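Local coordinates for putative metal-sulfur cluster biosynthesis proteins YuaD (Bacillus subtilis, PDB 1ORU), which is of unknown function but carries a MOSC domain, of a family generally linked to molybdenum and pyridoxal phosphate binding and probably to metal-sulfur cluster chemistry, at residues I115-P118 with A122-C125; V98-M103 with D177-H182. One frame throughout, in Å; residues are numbered along the deposited sequence. Where two conformers were deposited one is given.

Contact 1. Residues I115-P118 with A122-C125; sequences IIFP and ALLC
The carbonyl oxygen of Ile115 accepts one hydrogen bond from Leu123 N and a CA-H...O contact from Ala122. Leu123 N donates to Ile115 O at 2.9 Å, with 165° at the hydrogen and the donor tilted 23° from the carbonyl plane. The weaker approach is that of Ala122 CA, which lies 3.4 Å from Ile115 O. The return bond runs from Ile115 N to Leu123 O at 3.0 Å, this time in the carbonyl plane, so the two residues close the small ring of an antiparallel hydrogen-bonded pair. Next along, Ile116 CA and Ala122 CA stand 4.4 Å apart in a non-hydrogen-bonded pair. This is a beta hairpin, strand 114-116 with strand 122-128, within the mixed sheet of the MOSC domain. On the outer edge of the second strand, Ala122 and Leu124 bond through their backbones to strand 163-169. The ladder puts Ile115 and Leu123 on one face, where Ile115 CB and Leu123 CB are 4.3 Å apart and Ile71 packs against both side chains. Phe117, just past the end of its strand, reaches back to this group: its CG lies beside its own backbone N (chi1 -69°), and Phe117 CE2 comes within 4.1 Å of Leu123 CD1. That methyl sits at the ring edge, near the ring plane, not over a face. The other face belongs to Ile116 and Ala122, where Ile116 CG1 meets the methyl Ala122 CB at 3.9 Å. Here the second subunit closes in, Met56 of that subunit packing on Ile116 and its Phe57 on Ala122.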
ATOM      1  N   ILE A 115       5.984  -9.617  -5.060  1.00 10.69           N
ATOM      2  CA  ILE A 115       6.646 -10.905  -4.854  1.00 10.90           C
ATOM      3  C   ILE A 115       5.707 -11.918  -5.506  1.00 11.20           C
ATOM      4  O   ILE A 115       4.573 -12.113  -5.052  1.00 12.09           O
ATOM      5  CB  ILE A 115       6.805 -11.255  -3.361  1.00 10.88           C
ATOM      6  CG1 ILE A 115       7.712 -10.224  -2.683  1.00 11.19           C
ATOM      7  CG2 ILE A 115       7.398 -12.660  -3.220  1.00 10.83           C
ATOM      8  CD1 ILE A 115       7.861 -10.422  -1.186  1.00 13.67           C
ATOM      9  N   ILE A 116       6.183 -12.566  -6.564  1.00 10.12           N
ATOM     10  CA  ILE A 116       5.365 -13.511  -7.310  1.00 11.28           C
ATOM     11  C   ILE A 116       5.860 -14.952  -7.231  1.00 10.00           C
ATOM     12  O   ILE A 116       7.056 -15.221  -7.362  1.00 11.24           O
ATOM     13  CB  ILE A 116       5.277 -13.061  -8.783  1.00 11.89           C
ATOM     14  CG1 ILE A 116       4.769 -11.617  -8.840  1.00 13.76           C
ATOM     15  CG2 ILE A 116       4.352 -13.986  -9.571  1.00 12.47           C
ATOM     16  CD1 ILE A 116       4.560 -11.087 -10.249  1.00 16.38           C
ATOM     17  N   PHE A 117       4.920 -15.866  -7.012  1.00 10.35           N
ATOM     18  CA  PHE A 117       5.195 -17.292  -6.887  1.00 10.76           C
ATOM     19  C   PHE A 117       4.957 -18.027  -8.215  1.00 11.75           C
ATOM     20  O   PHE A 117       4.324 -17.490  -9.119  1.00 13.41           O
ATOM     21  CB  PHE A 117       4.316 -17.869  -5.770  1.00 11.27           C
ATOM     22  CG  PHE A 117       4.693 -17.388  -4.390  1.00 12.12           C
ATOM     23  CD1 PHE A 117       5.374 -18.222  -3.509  1.00 11.62           C
ATOM     24  CD2 PHE A 117       4.362 -16.102  -3.968  1.00 13.32           C
ATOM     25  CE1 PHE A 117       5.718 -17.782  -2.217  1.00 13.19           C
ATOM     26  CE2 PHE A 117       4.701 -15.655  -2.684  1.00 14.38           C
ATOM     27  CZ  PHE A 117       5.380 -16.498  -1.808  1.00 11.11           C
ATOM     28  N   PRO A 118       5.473 -19.264  -8.354  1.00 12.21           N
ATOM     29  CA  PRO A 118       5.304 -20.042  -9.591  1.00 12.23           C
ATOM     30  C   PRO A 118       3.858 -20.246 -10.044  1.00 12.25           C
ATOM     31  O   PRO A 118       3.582 -20.350 -11.241  1.00 12.66           O
ATOM     32  CB  PRO A 118       5.993 -21.367  -9.264  1.00 13.09           C
ATOM     33  CG  PRO A 118       7.087 -20.941  -8.323  1.00 11.99           C
ATOM     34  CD  PRO A 118       6.359 -19.971  -7.412  1.00 11.67           C
ATOM     35  N   ALA A 122       0.498 -13.606  -6.139  1.00 13.20           N
ATOM     36  CA  ALA A 122       1.333 -12.416  -6.008  1.00 12.37           C
ATOM     37  C   ALA A 122       1.016 -11.583  -4.775  1.00 12.61           C
ATOM     38  O   ALA A 122      -0.147 -11.395  -4.407  1.00 10.25           O
ATOM     39  CB  ALA A 122       1.201 -11.551  -7.261  1.00 13.00           C
ATOM     40  N   LEU A 123       2.072 -11.082  -4.145  1.00 10.83           N
ATOM     41  CA  LEU A 123       1.946 -10.249  -2.957  1.00 11.88           C
ATOM     42  C   LEU A 123       2.377  -8.817  -3.264  1.00 11.96           C
ATOM     43  O   LEU A 123       3.385  -8.587  -3.950  1.00 10.92           O
ATOM     44  CB  LEU A 123       2.812 -10.810  -1.821  1.00 10.77           C
ATOM     45  CG  LEU A 123       2.472 -12.229  -1.349  1.00 11.17           C
ATOM     46  CD1 LEU A 123       3.410 -12.650  -0.230  1.00 10.85           C
ATOM     47  CD2 LEU A 123       1.036 -12.266  -0.876  1.00 10.74           C
ATOM     48  N   LEU A 124       1.600  -7.862  -2.763  1.00 12.55           N
ATOM     49  CA  LEU A 124       1.889  -6.442  -2.939  1.00 11.54           C
ATOM     50  C   LEU A 124       2.532  -5.972  -1.639  1.00 11.90           C
ATOM     51  O   LEU A 124       1.940  -6.101  -0.572  1.00 13.42           O
ATOM     52  CB  LEU A 124       0.593  -5.664  -3.183  1.00 12.50           C
ATOM     53  CG  LEU A 124       0.692  -4.135  -3.140  1.00 12.68           C
ATOM     54  CD1 LEU A 124       1.532  -3.629  -4.310  1.00 13.21           C
ATOM     55  CD2 LEU A 124      -0.714  -3.536  -3.189  1.00 14.24           C
ATOM     56  N   CYS A 125       3.738  -5.426  -1.720  1.00 12.81           N
ATOM     57  CA  CYS A 125       4.422  -4.969  -0.510  1.00 13.40           C
ATOM     58  C   CYS A 125       3.782  -3.727   0.135  1.00 13.52           C
ATOM     59  O   CYS A 125       3.604  -2.689  -0.519  1.00 13.06           O
ATOM     60  CB  CYS A 125       5.892  -4.688  -0.814  1.00 13.98           C
ATOM     61  SG  CYS A 125       6.819  -4.205   0.656  1.00 15.49           S
TER

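Contact 2. Residues V98-M103 with D177-H182; sequences VAVSGM and DEIEVH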
ATOM      1  N   VAL A  98       5.415 -16.311   5.791  1.00 12.45           N
ATOM      2  CA  VAL A  98       6.402 -16.721   4.808  1.00 13.45           C
ATOM      3  C   VAL A  98       7.792 -16.331   5.286  1.00 13.22           C
ATOM      4  O   VAL A  98       8.023 -15.203   5.730  1.00 12.42           O
ATOM      5  CB  VAL A  98       6.164 -16.047   3.428  1.00 15.05           C
ATOM      6  CG1 VAL A  98       7.152 -16.604   2.398  1.00 14.93           C
ATOM      7  CG2 VAL A  98       4.733 -16.278   2.971  1.00 14.28           C
ATOM      8  N   ALA A  99       8.710 -17.283   5.223  1.00 12.12           N
ATOM      9  CA  ALA A  99      10.086 -17.020   5.601  1.00 13.14           C
ATOM     10  C   ALA A  99      10.855 -17.199   4.302  1.00 13.47           C
ATOM     11  O   ALA A  99      10.842 -18.279   3.708  1.00 15.44           O
ATOM     12  CB  ALA A  99      10.557 -18.020   6.654  1.00 13.03           C
ATOM     13  N   VAL A 100      11.506 -16.136   3.845  1.00 14.16           N
ATOM     14  CA  VAL A 100      12.260 -16.201   2.602  1.00 14.48           C
ATOM     15  C   VAL A 100      13.763 -16.215   2.839  1.00 15.61           C
ATOM     16  O   VAL A 100      14.235 -15.814   3.904  1.00 15.27           O
ATOM     17  CB  VAL A 100      11.930 -14.999   1.684  1.00 13.51           C
ATOM     18  CG1 VAL A 100      10.438 -14.974   1.383  1.00 15.89           C
ATOM     19  CG2 VAL A 100      12.371 -13.697   2.339  1.00 16.08           C
ATOM     20  N   SER A 101      14.503 -16.711   1.851  1.00 15.07           N
ATOM     21  CA  SER A 101      15.961 -16.725   1.922  1.00 15.54           C
ATOM     22  C   SER A 101      16.432 -16.021   0.656  1.00 15.20           C
ATOM     23  O   SER A 101      15.707 -15.974  -0.348  1.00 14.32           O
ATOM     24  CB  SER A 101      16.521 -18.157   2.002  1.00 15.30           C
ATOM     25  OG  SER A 101      16.286 -18.912   0.826  1.00 17.56           O
ATOM     26  N   GLY A 102      17.627 -15.448   0.708  1.00 13.91           N
ATOM     27  CA  GLY A 102      18.135 -14.735  -0.442  1.00 15.36           C
ATOM     28  C   GLY A 102      17.717 -13.278  -0.412  1.00 17.21           C
ATOM     29  O   GLY A 102      17.871 -12.562  -1.402  1.00 18.18           O
HETATM   30  N   MSE A 103      17.194 -12.827   0.723  0.47 16.10           N
HETATM   31  CA  MSE A 103      16.772 -11.438   0.861  0.51 15.01           C
HETATM   32  C   MSE A 103      17.279 -10.837   2.169  0.45 16.62           C
HETATM   33  O   MSE A 103      16.499 -10.527   3.071  0.49 14.51           O
HETATM   34  CB  MSE A 103      15.247 -11.347   0.783  0.50 14.22           C
HETATM   35  CG  MSE A 103      14.696 -11.893  -0.527  0.54 11.37           C
HETATM   36 SE   MSE A 103      12.840 -11.505  -0.806  0.45 14.81          SE
HETATM   37  CE  MSE A 103      12.993  -9.623  -1.195  0.51 12.62           C
ATOM     38  N   ASP A 177       9.333 -22.867  -2.856  1.00 14.33           N
ATOM     39  CA  ASP A 177       9.044 -22.151  -4.093  1.00 14.13           C
ATOM     40  C   ASP A 177      10.077 -21.075  -4.381  1.00 14.70           C
ATOM     41  O   ASP A 177      10.484 -20.336  -3.485  1.00 12.65           O
ATOM     42  CB  ASP A 177       7.678 -21.458  -4.017  1.00 13.19           C
ATOM     43  CG  ASP A 177       6.540 -22.339  -4.476  1.00 14.45           C
ATOM     44  OD1 ASP A 177       6.802 -23.484  -4.908  1.00 14.50           O
ATOM     45  OD2 ASP A 177       5.377 -21.873  -4.410  1.00 13.14           O
ATOM     46  N   GLU A 178      10.490 -20.984  -5.639  1.00 16.97           N
ATOM     47  CA  GLU A 178      11.423 -19.945  -6.041  1.00 16.76           C
ATOM     48  C   GLU A 178      10.509 -18.746  -6.302  1.00 16.86           C
ATOM     49  O   GLU A 178       9.470 -18.882  -6.955  1.00 17.47           O
ATOM     50  CB  GLU A 178      12.150 -20.354  -7.322  1.00 22.99           C
ATOM     51  CG  GLU A 178      13.456 -19.617  -7.552  1.00 29.58           C
ATOM     52  CD  GLU A 178      14.184 -20.098  -8.794  1.00 32.38           C
ATOM     53  OE1 GLU A 178      13.674 -19.867  -9.911  1.00 33.94           O
ATOM     54  OE2 GLU A 178      15.262 -20.710  -8.651  1.00 34.15           O
ATOM     55  N   ILE A 179      10.855 -17.581  -5.770  1.00 14.16           N
ATOM     56  CA  ILE A 179      10.014 -16.415  -5.977  1.00 12.77           C
ATOM     57  C   ILE A 179      10.697 -15.342  -6.813  1.00 15.52           C
ATOM     58  O   ILE A 179      11.930 -15.236  -6.843  1.00 14.69           O
ATOM     59  CB  ILE A 179       9.559 -15.798  -4.635  1.00 13.94           C
ATOM     60  CG1 ILE A 179      10.768 -15.504  -3.741  1.00 12.55           C
ATOM     61  CG2 ILE A 179       8.591 -16.746  -3.950  1.00 13.92           C
ATOM     62  CD1 ILE A 179      10.413 -14.761  -2.457  1.00 15.26           C
ATOM     63  N   GLU A 180       9.875 -14.557  -7.497  1.00 15.68           N
ATOM     64  CA  GLU A 180      10.349 -13.476  -8.346  1.00 17.36           C
ATOM     65  C   GLU A 180      10.003 -12.171  -7.645  1.00 15.83           C
ATOM     66  O   GLU A 180       8.829 -11.877  -7.434  1.00 14.72           O
ATOM     67  CB  GLU A 180       9.634 -13.533  -9.695  1.00 24.61           C
ATOM     68  CG  GLU A 180      10.199 -12.611 -10.751  1.00 36.76           C
ATOM     69  CD  GLU A 180      11.478 -13.146 -11.357  1.00 43.62           C
ATOM     70  OE1 GLU A 180      12.005 -12.507 -12.294  1.00 46.24           O
ATOM     71  OE2 GLU A 180      11.953 -14.208 -10.896  1.00 46.86           O
ATOM     72  N   VAL A 181      11.019 -11.398  -7.272  1.00 12.87           N
ATOM     73  CA  VAL A 181      10.776 -10.133  -6.591  1.00 14.06           C
ATOM     74  C   VAL A 181      10.931  -8.975  -7.566  1.00 14.75           C
ATOM     75  O   VAL A 181      11.948  -8.868  -8.254  1.00 15.72           O
ATOM     76  CB  VAL A 181      11.754  -9.936  -5.406  1.00 14.80           C
ATOM     77  CG1 VAL A 181      11.481  -8.600  -4.710  1.00 16.45           C
ATOM     78  CG2 VAL A 181      11.605 -11.094  -4.416  1.00 16.39           C
ATOM     79  N   HIS A 182       9.897  -8.141  -7.650  1.00 14.17           N
ATOM     80  CA  HIS A 182       9.909  -6.964  -8.511  1.00 15.97           C
ATOM     81  C   HIS A 182      10.040  -5.792  -7.547  1.00 18.52           C
ATOM     82  O   HIS A 182       9.053  -5.343  -6.949  1.00 16.15           O
ATOM     83  CB  HIS A 182       8.608  -6.883  -9.310  1.00 15.05           C
ATOM     84  CG  HIS A 182       8.395  -8.053 -10.221  1.00 15.44           C
ATOM     85  ND1 HIS A 182       8.764  -8.041 -11.548  1.00 16.54           N
ATOM     86  CD2 HIS A 182       7.902  -9.289  -9.978  1.00 14.83           C
ATOM     87  CE1 HIS A 182       8.509  -9.222 -12.085  1.00 16.73           C
ATOM     88  NE2 HIS A 182       7.986  -9.999 -11.151  1.00 17.00           N
TER
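Val100 CG1 packs on Ile179 CD1 at 3.8 Å, the two side chains crossing at about a right angle. Ile179 holds CG1 between its backbone N and carbonyl carbon (chi1 54°), the crowded position, with the rest of the chain extended, which carries CD1 across to Val100. Ile71 adds to the cluster from strand 69-73 by packing on Val100. The backbones stay well apart, Val100 CA and Ile179 CA being 8.9 Å from each other, and no hydrogen bond joins the two segments. Strands 98-101 and 178-184 each pair antiparallel with the long strand 5-17 in the main sheet of the MOSC domain, and they meet here through buried apolar side chains. Met103, present as selenomethionine, makes the rest of the contact. In the conformer described, one of two deposited, it meets Val181 tip to tip: Met103 CE lies 3.8 Å from Val181 CG2 and 4.0 Å from Val181 CG1, and so touches both branches of the valine. In that same copy the chain first runs out extended (chi2 -169°) and then bends at its last torsion, chi3 73°, which turns CE toward the fork of Val181. Met103 SE there makes a looser contact with Ile179 CD1, at 4.4 Å. The exact placing of SE and CE is thus less certain than that of the valine and isoleucine. The turn beyond strand 98-101 is tied down by Glu75, whose carboxylate accepts hydrogen bonds from the backbone N atoms of Gly102 and Met103.

How the contacts relate
Both contacts are buried and belong to the same sheet, their centres about 9 Å apart. Contact 1 is local, a hairpin whose segments are separated by three residues and joined by backbone hydrogen bonds; contact 2 brings together segments with 73 residues between them, by apolar side chains alone. They adjoin where strands 114-116 and 178-184 run side by side: Ile116 N lies 2.9 Å from Glu180 O, a probable hydrogen bond, and Phe117 CE1 packs on Ile179 CG2 at 3.5 Å. One face of contact 1 and the side chains of contact 2 share the apolar interior. The other face of contact 1 packs against the second subunit, which also reaches segment 177-182 at His182.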